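Side-chain contacts in Abbfa_003403 (Acinetobacter baumannii, PDB 4ZXH), which probably builds a peptide product as a four-domain nonribosomal peptide synthetase, with condensation, adenylation, peptidyl carrier and thioesterase domains: residues D562-T567 and C691-S696; P1066-H1071 and A1120-M1125; G1129-G1134 and R1148-M1153. All coordinates share one frame; numbering follows the deposited sequence.

Contact 1 (D562-T567 and C691-S696); sequences DPNFPT and CPREVS
In the adenylation part of the synthetase, an amide-guanidinium stack joins Asn564, at the third position of a type I turn, to Arg693, at the start of a short, weakly bonded helix. The two flat groups lie with their planes 17° apart as the side chains slide past each other in opposite directions. Asn564 CG sits 3.4 Å above the guanidinium plane, displaced toward its rim, and is 3.6 Å from Arg693 CZ. The CB of Asn564 also lies close to the guanidinium, 3.7 Å from Arg693 CZ. Arginine suits the place because it combines reach with a flat end: CG is anti to the backbone N (chi1 179°), and the chain runs extended from there to NE, carrying the guanidinium across to the turn.

Each segment has side-chain bonds of its own. Asp562 OD1 accepts the backbone N-H of Asn564 at 3.1 Å, nearly straight at 172°, which makes an Asx turn; Phe565 N bonds Asp562 O at 3.1 Å to close the type I turn. Asp562 CB lies 3.6 Å above the centre of the Phe565 ring. Ser696 OG donates to Arg693 O at 3.1 Å, a bond to the backbone of the short helix and not to the guanidinium. The Asp562 carboxylate may also favour the arginine's charge electrostatically, although the charged atoms do not touch.

This surface contact joins segments that follow strands of two different sheets. The turn follows strand 557-560 of a four-stranded parallel sheet and leads through Pro566, an N-cap residue, into helix 567-577. Helix 693-696 follows strand 687-690 of the nine-stranded sheet, and Val695 rests on helix 699-709.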
loop_
_atom_site.group_PDB
_atom_site.type_symbol
_atom_site.label_atom_id
_atom_site.label_comp_id
_atom_site.label_asym_id
_atom_site.label_seq_id
_atom_site.Cartn_x
_atom_site.Cartn_y
_atom_site.Cartn_z
ATOM N N ASP A 562 -23.330 -37.126 -2.023
ATOM C CA ASP A 562 -23.983 -36.385 -0.956
ATOM C C ASP A 562 -25.335 -35.915 -1.465
ATOM O O ASP A 562 -25.399 -35.186 -2.457
ATOM C CB ASP A 562 -23.107 -35.208 -0.515
ATOM C CG ASP A 562 -23.621 -34.518 0.738
ATOM O OD1 ASP A 562 -24.842 -34.557 1.023
ATOM O OD2 ASP A 562 -22.785 -33.920 1.445
ATOM N N PRO A 563 -26.422 -36.338 -0.794
ATOM C CA PRO A 563 -27.798 -36.091 -1.261
ATOM C C PRO A 563 -28.245 -34.633 -1.162
ATOM O O PRO A 563 -29.305 -34.294 -1.701
ATOM C CB PRO A 563 -28.648 -36.968 -0.338
ATOM C CG PRO A 563 -27.831 -37.133 0.891
ATOM C CD PRO A 563 -26.395 -37.174 0.417
ATOM N N ASN A 564 -27.466 -33.780 -0.500
ATOM C CA ASN A 564 -27.804 -32.359 -0.449
ATOM C C ASN A 564 -27.242 -31.591 -1.630
ATOM O O ASN A 564 -27.682 -30.471 -1.909
ATOM C CB ASN A 564 -27.342 -31.748 0.871
ATOM C CG ASN A 564 -27.896 -32.493 2.071
ATOM O OD1 ASN A 564 -27.148 -33.062 2.865
ATOM N ND2 ASN A 564 -29.215 -32.465 2.227
ATOM N N PHE A 565 -26.306 -32.213 -2.345
ATOM C CA PHE A 565 -25.722 -31.617 -3.547
ATOM C C PHE A 565 -26.794 -31.498 -4.645
ATOM O O PHE A 565 -27.807 -32.199 -4.604
ATOM C CB PHE A 565 -24.519 -32.442 -4.034
ATOM C CG PHE A 565 -23.281 -32.321 -3.157
ATOM C CD1 PHE A 565 -23.357 -31.808 -1.867
ATOM C CD2 PHE A 565 -22.038 -32.706 -3.643
ATOM C CE1 PHE A 565 -22.227 -31.698 -1.074
ATOM C CE2 PHE A 565 -20.897 -32.605 -2.863
ATOM C CZ PHE A 565 -20.993 -32.100 -1.575
ATOM N N PRO A 566 -26.595 -30.591 -5.619
ATOM C CA PRO A 566 -27.608 -30.458 -6.680
ATOM C C PRO A 566 -27.648 -31.696 -7.565
ATOM O O PRO A 566 -26.584 -32.260 -7.860
ATOM C CB PRO A 566 -27.139 -29.233 -7.479
ATOM C CG PRO A 566 -26.145 -28.526 -6.580
ATOM C CD PRO A 566 -25.502 -29.612 -5.770
ATOM N N THR A 567 -28.847 -32.090 -7.992
ATOM C CA THR A 567 -29.065 -33.324 -8.744
ATOM C C THR A 567 -28.217 -33.454 -10.015
ATOM O O THR A 567 -27.693 -34.534 -10.311
ATOM C CB THR A 567 -30.545 -33.468 -9.133
ATOM O OG1 THR A 567 -31.356 -33.328 -7.963
ATOM C CG2 THR A 567 -30.807 -34.839 -9.751
ATOM N N CYS A 691 -22.070 -35.431 13.430
ATOM C CA CYS A 691 -22.842 -34.207 13.587
ATOM C C CYS A 691 -23.877 -34.033 12.486
ATOM O O CYS A 691 -23.526 -33.976 11.305
ATOM C CB CYS A 691 -21.911 -32.996 13.604
ATOM S SG CYS A 691 -22.769 -31.461 13.948
ATOM N N PRO A 692 -25.158 -33.930 12.867
ATOM C CA PRO A 692 -26.204 -33.717 11.863
ATOM C C PRO A 692 -25.915 -32.448 11.078
ATOM O O PRO A 692 -25.303 -31.505 11.581
ATOM C CB PRO A 692 -27.486 -33.580 12.688
ATOM C CG PRO A 692 -27.141 -34.117 14.035
ATOM C CD PRO A 692 -25.688 -33.863 14.239
ATOM N N ARG A 693 -26.344 -32.437 9.833
ATOM C CA ARG A 693 -25.942 -31.391 8.929
ATOM C C ARG A 693 -26.569 -30.072 9.330
ATOM O O ARG A 693 -25.943 -29.021 9.206
ATOM C CB ARG A 693 -26.320 -31.774 7.510
ATOM C CG ARG A 693 -25.980 -30.757 6.495
ATOM C CD ARG A 693 -26.414 -31.245 5.148
ATOM N NE ARG A 693 -26.212 -30.226 4.125
ATOM C CZ ARG A 693 -27.165 -29.404 3.701
ATOM N NH1 ARG A 693 -28.390 -29.487 4.217
ATOM N NH2 ARG A 693 -26.889 -28.502 2.764
ATOM N N GLU A 694 -27.796 -30.121 9.840
ATOM C CA GLU A 694 -28.476 -28.888 10.230
ATOM C C GLU A 694 -27.777 -28.209 11.403
ATOM O O GLU A 694 -27.859 -26.997 11.557
ATOM C CB GLU A 694 -29.947 -29.150 10.574
ATOM C CG GLU A 694 -30.865 -29.198 9.349
ATOM C CD GLU A 694 -32.230 -29.815 9.636
ATOM O OE1 GLU A 694 -32.486 -30.211 10.795
ATOM O OE2 GLU A 694 -33.052 -29.901 8.695
ATOM N N VAL A 695 -27.082 -28.986 12.221
ATOM C CA VAL A 695 -26.407 -28.437 13.388
ATOM C C VAL A 695 -25.099 -27.744 12.981
ATOM O O VAL A 695 -24.748 -26.696 13.531
ATOM C CB VAL A 695 -26.128 -29.542 14.443
ATOM C CG1 VAL A 695 -25.379 -28.995 15.635
ATOM C CG2 VAL A 695 -27.413 -30.171 14.897
ATOM N N SER A 696 -24.392 -28.311 12.004
ATOM C CA SER A 696 -23.076 -27.790 11.607
ATOM C C SER A 696 -23.151 -26.569 10.695
ATOM O O SER A 696 -22.124 -25.982 10.352
ATOM C CB SER A 696 -22.253 -28.883 10.918
ATOM O OG SER A 696 -22.925 -29.399 9.783
#

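Contact 2 (P1066-H1071 and A1120-M1125); sequences PLWLFH and AEMQKM
The hydrophobic layer between sheet and helix in the thioesterase domain contains a Met-aromatic cluster, in which Met1122 of helix 1111-1125 meets Trp1068 and Phe1070 of strand 1067-1070. Methionine suits this place because its flexible, polarisable chain can serve two rings at once. Its CG and CE lie against the indole, CE over the face of the five-membered ring, 3.7 Å from the centroid and only 12° off the normal: a CH-pi contact. CG contributes farther along the same face, 3.8 Å above the indole plane and offset toward the rim. A bend at the last torsion (chi3 60°) turns the methyl onto the indole, while SD meets the Phe1070 ring at its edge, in plane, 4.0 Å from Phe1070 CZ. In its closest touches, then, one thioether presents a methyl to a face and a sulfur to an edge; SD also lies obliquely near the indole, 4.7 Å from the centroid of the Trp1068 five-membered ring.

One turn on from Met1122, Met1125 adds a looser, more exposed touch, its SD 4.2 Å from Trp1068 CH2. The one polar atom of the indole is provided for, since the next residue, Gln1126, accepts a hydrogen bond from Trp1068 NE1 through OE1. Phe1070 also packs on Ile1142, Ala1143 and Ile1146 of helix 1138-1152, so its ring helps join two helices to the sheet.

Strand and helix segments run nearly antiparallel, at 155°, with axes 11.5 Å apart at closest approach. This follows from the topology: helix 1111-1125 connects strand 1093-1096 to strand 1131-1136 and passes over strand 1067-1070, which lies between them. Such a beta-alpha-beta crossover over a largely parallel sheet is characteristic of the alpha/beta-hydrolase fold, to which this thioesterase domain belongs.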
loop_
_atom_site.group_PDB
_atom_site.type_symbol
_atom_site.label_atom_id
_atom_site.label_comp_id
_atom_site.label_asym_id
_atom_site.label_seq_id
_atom_site.Cartn_x
_atom_site.Cartn_y
_atom_site.Cartn_z
ATOM N N PRO A 1066 -6.937 45.967 -8.575
ATOM C CA PRO A 1066 -7.738 44.767 -8.342
ATOM C C PRO A 1066 -9.214 45.070 -8.487
ATOM O O PRO A 1066 -9.611 46.228 -8.420
ATOM C CB PRO A 1066 -7.433 44.394 -6.880
ATOM C CG PRO A 1066 -6.555 45.484 -6.341
ATOM C CD PRO A 1066 -6.568 46.630 -7.317
ATOM N N LEU A 1067 -10.014 44.031 -8.657
ATOM C CA LEU A 1067 -11.457 44.142 -8.542
ATOM C C LEU A 1067 -11.854 43.482 -7.233
ATOM O O LEU A 1067 -11.489 42.335 -6.994
ATOM C CB LEU A 1067 -12.155 43.473 -9.730
ATOM C CG LEU A 1067 -13.652 43.229 -9.602
ATOM C CD1 LEU A 1067 -14.345 44.546 -9.312
ATOM C CD2 LEU A 1067 -14.201 42.595 -10.866
ATOM N N TRP A 1068 -12.571 44.208 -6.380
ATOM C CA TRP A 1068 -13.056 43.666 -5.110
ATOM C C TRP A 1068 -14.492 43.204 -5.242
ATOM O O TRP A 1068 -15.352 43.940 -5.749
ATOM C CB TRP A 1068 -12.975 44.704 -3.999
ATOM C CG TRP A 1068 -11.598 45.110 -3.653
ATOM C CD1 TRP A 1068 -10.893 46.143 -4.185
ATOM C CD2 TRP A 1068 -10.740 44.493 -2.681
ATOM N NE1 TRP A 1068 -9.644 46.210 -3.607
ATOM C CE2 TRP A 1068 -9.529 45.205 -2.681
ATOM C CE3 TRP A 1068 -10.882 43.408 -1.815
ATOM C CZ2 TRP A 1068 -8.467 44.868 -1.849
ATOM C CZ3 TRP A 1068 -9.824 43.073 -0.990
ATOM C CH2 TRP A 1068 -8.635 43.801 -1.009
ATOM N N LEU A 1069 -14.751 41.989 -4.767
ATOM C CA LEU A 1069 -16.089 41.421 -4.792
ATOM C C LEU A 1069 -16.582 41.111 -3.386
ATOM O O LEU A 1069 -15.834 40.633 -2.547
ATOM C CB LEU A 1069 -16.116 40.166 -5.661
ATOM C CG LEU A 1069 -15.707 40.423 -7.124
ATOM C CD1 LEU A 1069 -15.439 39.143 -7.864
ATOM C CD2 LEU A 1069 -16.745 41.261 -7.876
ATOM N N PHE A 1070 -17.856 41.373 -3.134
ATOM C CA PHE A 1070 -18.383 41.186 -1.801
ATOM C C PHE A 1070 -19.493 40.160 -1.744
ATOM O O PHE A 1070 -20.324 40.075 -2.644
ATOM C CB PHE A 1070 -18.859 42.517 -1.273
ATOM C CG PHE A 1070 -17.828 43.561 -1.370
ATOM C CD1 PHE A 1070 -16.805 43.623 -0.432
ATOM C CD2 PHE A 1070 -17.840 44.460 -2.419
ATOM C CE1 PHE A 1070 -15.819 44.585 -0.522
ATOM C CE2 PHE A 1070 -16.865 45.428 -2.514
ATOM C CZ PHE A 1070 -15.848 45.485 -1.566
ATOM N N HIS A 1071 -19.495 39.389 -0.665
ATOM C CA HIS A 1071 -20.427 38.294 -0.509
ATOM C C HIS A 1071 -21.864 38.746 -0.652
ATOM O O HIS A 1071 -22.187 39.870 -0.303
ATOM C CB HIS A 1071 -20.240 37.644 0.855
ATOM C CG HIS A 1071 -20.483 38.567 2.005
ATOM N ND1 HIS A 1071 -21.746 38.921 2.421
ATOM C CD2 HIS A 1071 -19.623 39.186 2.848
ATOM C CE1 HIS A 1071 -21.655 39.734 3.461
ATOM N NE2 HIS A 1071 -20.377 39.911 3.739
ATOM N N ALA A 1120 -11.382 48.702 5.866
ATOM C CA ALA A 1120 -10.118 48.545 6.583
ATOM C C ALA A 1120 -9.363 47.306 6.092
ATOM O O ALA A 1120 -8.151 47.370 5.894
ATOM C CB ALA A 1120 -10.348 48.468 8.079
ATOM N N GLU A 1121 -10.064 46.189 5.885
ATOM C CA GLU A 1121 -9.411 45.000 5.316
ATOM C C GLU A 1121 -8.832 45.276 3.919
ATOM O O GLU A 1121 -7.747 44.797 3.593
ATOM C CB GLU A 1121 -10.376 43.806 5.251
ATOM C CG GLU A 1121 -10.425 42.955 6.532
ATOM C CD GLU A 1121 -9.114 42.211 6.822
ATOM O OE1 GLU A 1121 -8.578 41.552 5.901
ATOM O OE2 GLU A 1121 -8.614 42.286 7.969
ATOM N N MET A 1122 -9.556 46.048 3.110
ATOM C CA MET A 1122 -9.112 46.391 1.765
ATOM C C MET A 1122 -7.858 47.270 1.811
ATOM O O MET A 1122 -6.904 47.066 1.058
ATOM C CB MET A 1122 -10.220 47.110 0.997
ATOM C CG MET A 1122 -11.475 46.286 0.716
ATOM S SD MET A 1122 -12.828 47.372 0.170
ATOM C CE MET A 1122 -12.125 48.099 -1.312
ATOM N N GLN A 1123 -7.852 48.246 2.704
ATOM C CA GLN A 1123 -6.752 49.198 2.741
ATOM C C GLN A 1123 -5.428 48.612 3.278
ATOM O O GLN A 1123 -4.385 49.245 3.149
ATOM C CB GLN A 1123 -7.178 50.433 3.532
ATOM C CG GLN A 1123 -7.995 51.380 2.648
ATOM C CD GLN A 1123 -8.412 52.681 3.325
ATOM O OE1 GLN A 1123 -8.724 52.720 4.525
ATOM N NE2 GLN A 1123 -8.417 53.760 2.546
ATOM N N LYS A 1124 -5.464 47.400 3.830
ATOM C CA LYS A 1124 -4.242 46.655 4.159
ATOM C C LYS A 1124 -3.515 46.152 2.907
ATOM O O LYS A 1124 -2.291 46.051 2.891
ATOM C CB LYS A 1124 -4.554 45.454 5.061
ATOM C CG LYS A 1124 -4.918 45.807 6.481
ATOM C CD LYS A 1124 -5.357 44.586 7.267
ATOM C CE LYS A 1124 -4.207 43.622 7.510
ATOM N NZ LYS A 1124 -4.631 42.540 8.449
ATOM N N MET A 1125 -4.275 45.816 1.868
ATOM C CA MET A 1125 -3.701 45.317 0.620
ATOM C C MET A 1125 -3.643 46.415 -0.441
ATOM O O MET A 1125 -2.752 46.407 -1.281
ATOM C CB MET A 1125 -4.499 44.107 0.094
ATOM C CG MET A 1125 -4.419 42.887 0.992
ATOM S SD MET A 1125 -5.430 41.487 0.471
ATOM C CE MET A 1125 -4.293 40.549 -0.552
#

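Contact 3 (G1129-G1134 and R1148-M1153); sequences GPYFLG and RQLRQM
Leu1150 fits against Tyr1131 and Leu1133 through a single methyl, CD1, and has the most surface buried of the three. That methyl is 3.6 Å from Tyr1131 CD2 and 3.9 Å from Tyr1131 CB, so it nestles where the ring leaves its stem, the two side chains crossing at about a right angle. Leu1133 CD1 is a more distant neighbour of the same methyl, at 4.4 Å. Leucine suits the helix here: its bond from CA to CB points toward the strand, and with CG anti to the carbonyl carbon (chi1 -68°) CD1 reaches the tyrosine.

Tyrosine brings both an apolar ring and a polar tip. The tip, OH, hydrogen-bonds the backbone O of Gln1126, while the CA of Gly1129 lies 3.6 Å above the plane of the Tyr1131 ring, offset toward its rim; a cis peptide bond joins that glycine to Pro1130. Leu1133 also touches Met1122, and Leu1150 touches Ile1119, both of helix 1111-1125.

Strand 1131-1136 and helix 1138-1152 form the first two elements of a beta-alpha-beta unit, with a probable nucleophile elbow at Cys1137 between them. Because the two segments meet solely through apolar groups, their attachment here rests on shape and the exclusion of water, with no directional bond between them.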
loop_
_atom_site.group_PDB
_atom_site.type_symbol
_atom_site.label_atom_id
_atom_site.label_comp_id
_atom_site.label_asym_id
_atom_site.label_seq_id
_atom_site.Cartn_x
_atom_site.Cartn_y
_atom_site.Cartn_z
ATOM N N GLY A 1129 -6.566 54.603 -3.606
ATOM C CA GLY A 1129 -7.397 54.334 -4.761
ATOM C C GLY A 1129 -6.722 54.700 -6.062
ATOM O O GLY A 1129 -5.533 55.006 -6.082
ATOM N N PRO A 1130 -7.476 54.689 -7.166
ATOM C CA PRO A 1130 -8.922 54.439 -7.265
ATOM C C PRO A 1130 -9.302 52.996 -6.965
ATOM O O PRO A 1130 -8.480 52.097 -7.177
ATOM C CB PRO A 1130 -9.244 54.773 -8.731
ATOM C CG PRO A 1130 -8.026 55.441 -9.275
ATOM C CD PRO A 1130 -6.877 54.923 -8.486
ATOM N N TYR A 1131 -10.525 52.790 -6.481
ATOM C CA TYR A 1131 -11.008 51.455 -6.167
ATOM C C TYR A 1131 -11.978 50.945 -7.211
ATOM O O TYR A 1131 -12.621 51.737 -7.907
ATOM C CB TYR A 1131 -11.654 51.436 -4.790
ATOM C CG TYR A 1131 -10.631 51.635 -3.722
ATOM C CD1 TYR A 1131 -9.792 50.595 -3.342
ATOM C CD2 TYR A 1131 -10.467 52.866 -3.120
ATOM C CE1 TYR A 1131 -8.823 50.779 -2.374
ATOM C CE2 TYR A 1131 -9.512 53.057 -2.154
ATOM C CZ TYR A 1131 -8.694 52.015 -1.780
ATOM O OH TYR A 1131 -7.741 52.216 -0.802
ATOM N N PHE A 1132 -12.053 49.618 -7.323
ATOM C CA PHE A 1132 -12.901 48.961 -8.305
ATOM C C PHE A 1132 -13.666 47.863 -7.569
ATOM O O PHE A 1132 -13.071 46.941 -7.024
ATOM C CB PHE A 1132 -12.057 48.416 -9.466
ATOM C CG PHE A 1132 -12.863 47.870 -10.608
ATOM C CD1 PHE A 1132 -14.121 48.381 -10.907
ATOM C CD2 PHE A 1132 -12.377 46.820 -11.374
ATOM C CE1 PHE A 1132 -14.873 47.861 -11.962
ATOM C CE2 PHE A 1132 -13.119 46.300 -12.425
ATOM C CZ PHE A 1132 -14.373 46.822 -12.721
ATOM N N LEU A 1133 -14.988 47.984 -7.537
ATOM C CA LEU A 1133 -15.817 47.209 -6.624
ATOM C C LEU A 1133 -16.950 46.532 -7.347
ATOM O O LEU A 1133 -17.371 46.972 -8.422
ATOM C CB LEU A 1133 -16.435 48.102 -5.541
ATOM C CG LEU A 1133 -15.605 49.194 -4.918
ATOM C CD1 LEU A 1133 -16.539 50.156 -4.309
ATOM C CD2 LEU A 1133 -14.723 48.587 -3.854
ATOM N N GLY A 1134 -17.501 45.502 -6.721
ATOM C CA GLY A 1134 -18.615 44.828 -7.326
ATOM C C GLY A 1134 -19.142 43.688 -6.503
ATOM O O GLY A 1134 -18.526 43.301 -5.506
ATOM N N ARG A 1148 -19.843 54.747 -1.063
ATOM C CA ARG A 1148 -20.363 55.931 -0.385
ATOM C C ARG A 1148 -19.398 56.400 0.692
ATOM O O ARG A 1148 -19.238 57.608 0.904
ATOM C CB ARG A 1148 -21.748 55.656 0.230
ATOM C CG ARG A 1148 -22.539 56.929 0.580
ATOM C CD ARG A 1148 -23.796 56.673 1.424
ATOM N NE ARG A 1148 -23.466 56.177 2.760
ATOM C CZ ARG A 1148 -22.999 56.933 3.754
ATOM N NH1 ARG A 1148 -22.802 58.235 3.568
ATOM N NH2 ARG A 1148 -22.723 56.386 4.938
ATOM N N GLN A 1149 -18.746 55.451 1.361
ATOM C CA GLN A 1149 -17.808 55.782 2.434
ATOM C C GLN A 1149 -16.432 56.200 1.909
ATOM O O GLN A 1149 -15.818 57.109 2.464
ATOM C CB GLN A 1149 -17.654 54.608 3.399
ATOM C CG GLN A 1149 -18.918 54.248 4.161
ATOM C CD GLN A 1149 -18.640 53.367 5.374
ATOM O OE1 GLN A 1149 -17.500 53.245 5.818
ATOM N NE2 GLN A 1149 -19.686 52.753 5.918
ATOM N N LEU A 1150 -15.953 55.544 0.850
ATOM C CA LEU A 1150 -14.653 55.873 0.257
ATOM C C LEU A 1150 -14.626 57.325 -0.243
ATOM O O LEU A 1150 -13.609 58.007 -0.101
ATOM C CB LEU A 1150 -14.303 54.906 -0.880
ATOM C CG LEU A 1150 -14.015 53.439 -0.509
ATOM C CD1 LEU A 1150 -13.829 52.558 -1.759
ATOM C CD2 LEU A 1150 -12.831 53.281 0.427
ATOM N N ARG A 1151 -15.738 57.796 -0.812
ATOM C CA ARG A 1151 -15.920 59.222 -1.100
ATOM C C ARG A 1151 -15.692 60.094 0.137
ATOM O O ARG A 1151 -14.932 61.073 0.104
ATOM C CB ARG A 1151 -17.324 59.488 -1.637
ATOM C CG ARG A 1151 -17.532 59.109 -3.082
ATOM C CD ARG A 1151 -17.067 60.201 -4.035
ATOM N NE ARG A 1151 -17.331 59.835 -5.427
ATOM C CZ ARG A 1151 -18.527 59.899 -6.012
ATOM N NH1 ARG A 1151 -19.592 60.326 -5.335
ATOM N NH2 ARG A 1151 -18.656 59.540 -7.284
ATOM N N GLN A 1152 -16.365 59.729 1.224
ATOM C CA GLN A 1152 -16.271 60.475 2.471
ATOM C C GLN A 1152 -14.837 60.630 2.970
ATOM O O GLN A 1152 -14.530 61.586 3.668
ATOM C CB GLN A 1152 -17.128 59.812 3.554
ATOM C CG GLN A 1152 -18.616 59.987 3.329
ATOM C CD GLN A 1152 -18.983 61.440 3.075
ATOM O OE1 GLN A 1152 -19.212 61.844 1.931
ATOM N NE2 GLN A 1152 -19.022 62.239 4.140
ATOM N N MET A 1153 -13.961 59.696 2.620
ATOM C CA MET A 1153 -12.586 59.784 3.073
ATOM C C MET A 1153 -11.654 60.201 1.925
ATOM O O MET A 1153 -10.427 60.119 2.043
ATOM C CB MET A 1153 -12.139 58.458 3.721
ATOM C CG MET A 1153 -12.540 57.179 3.005
ATOM S SD MET A 1153 -12.038 55.660 3.880
ATOM C CE MET A 1153 -13.545 55.214 4.751
#

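Overall arrangement
Contact 1 is a surface contact in the adenylation region, on the opposite side of the chain's centre from the other two; its nearest atoms are about 64 Å from those of contact 2. Contacts 2 and 3 are buried in the thioesterase domain, their centres 10 Å apart. They share one sheet: strands 1067-1070 and 1131-1136 are neighbours, probably hydrogen-bonded from Trp1068 N to Phe1132 O and from Phe1070 N to Gly1134 O. Each packs a different helix on that sheet. The chemistry follows place: stacked polar groups between loop and short helix in contact 1, sulfur and aromatic rings in contact 2, and a leucine methyl against a tyrosine ring and a second leucine in contact 3.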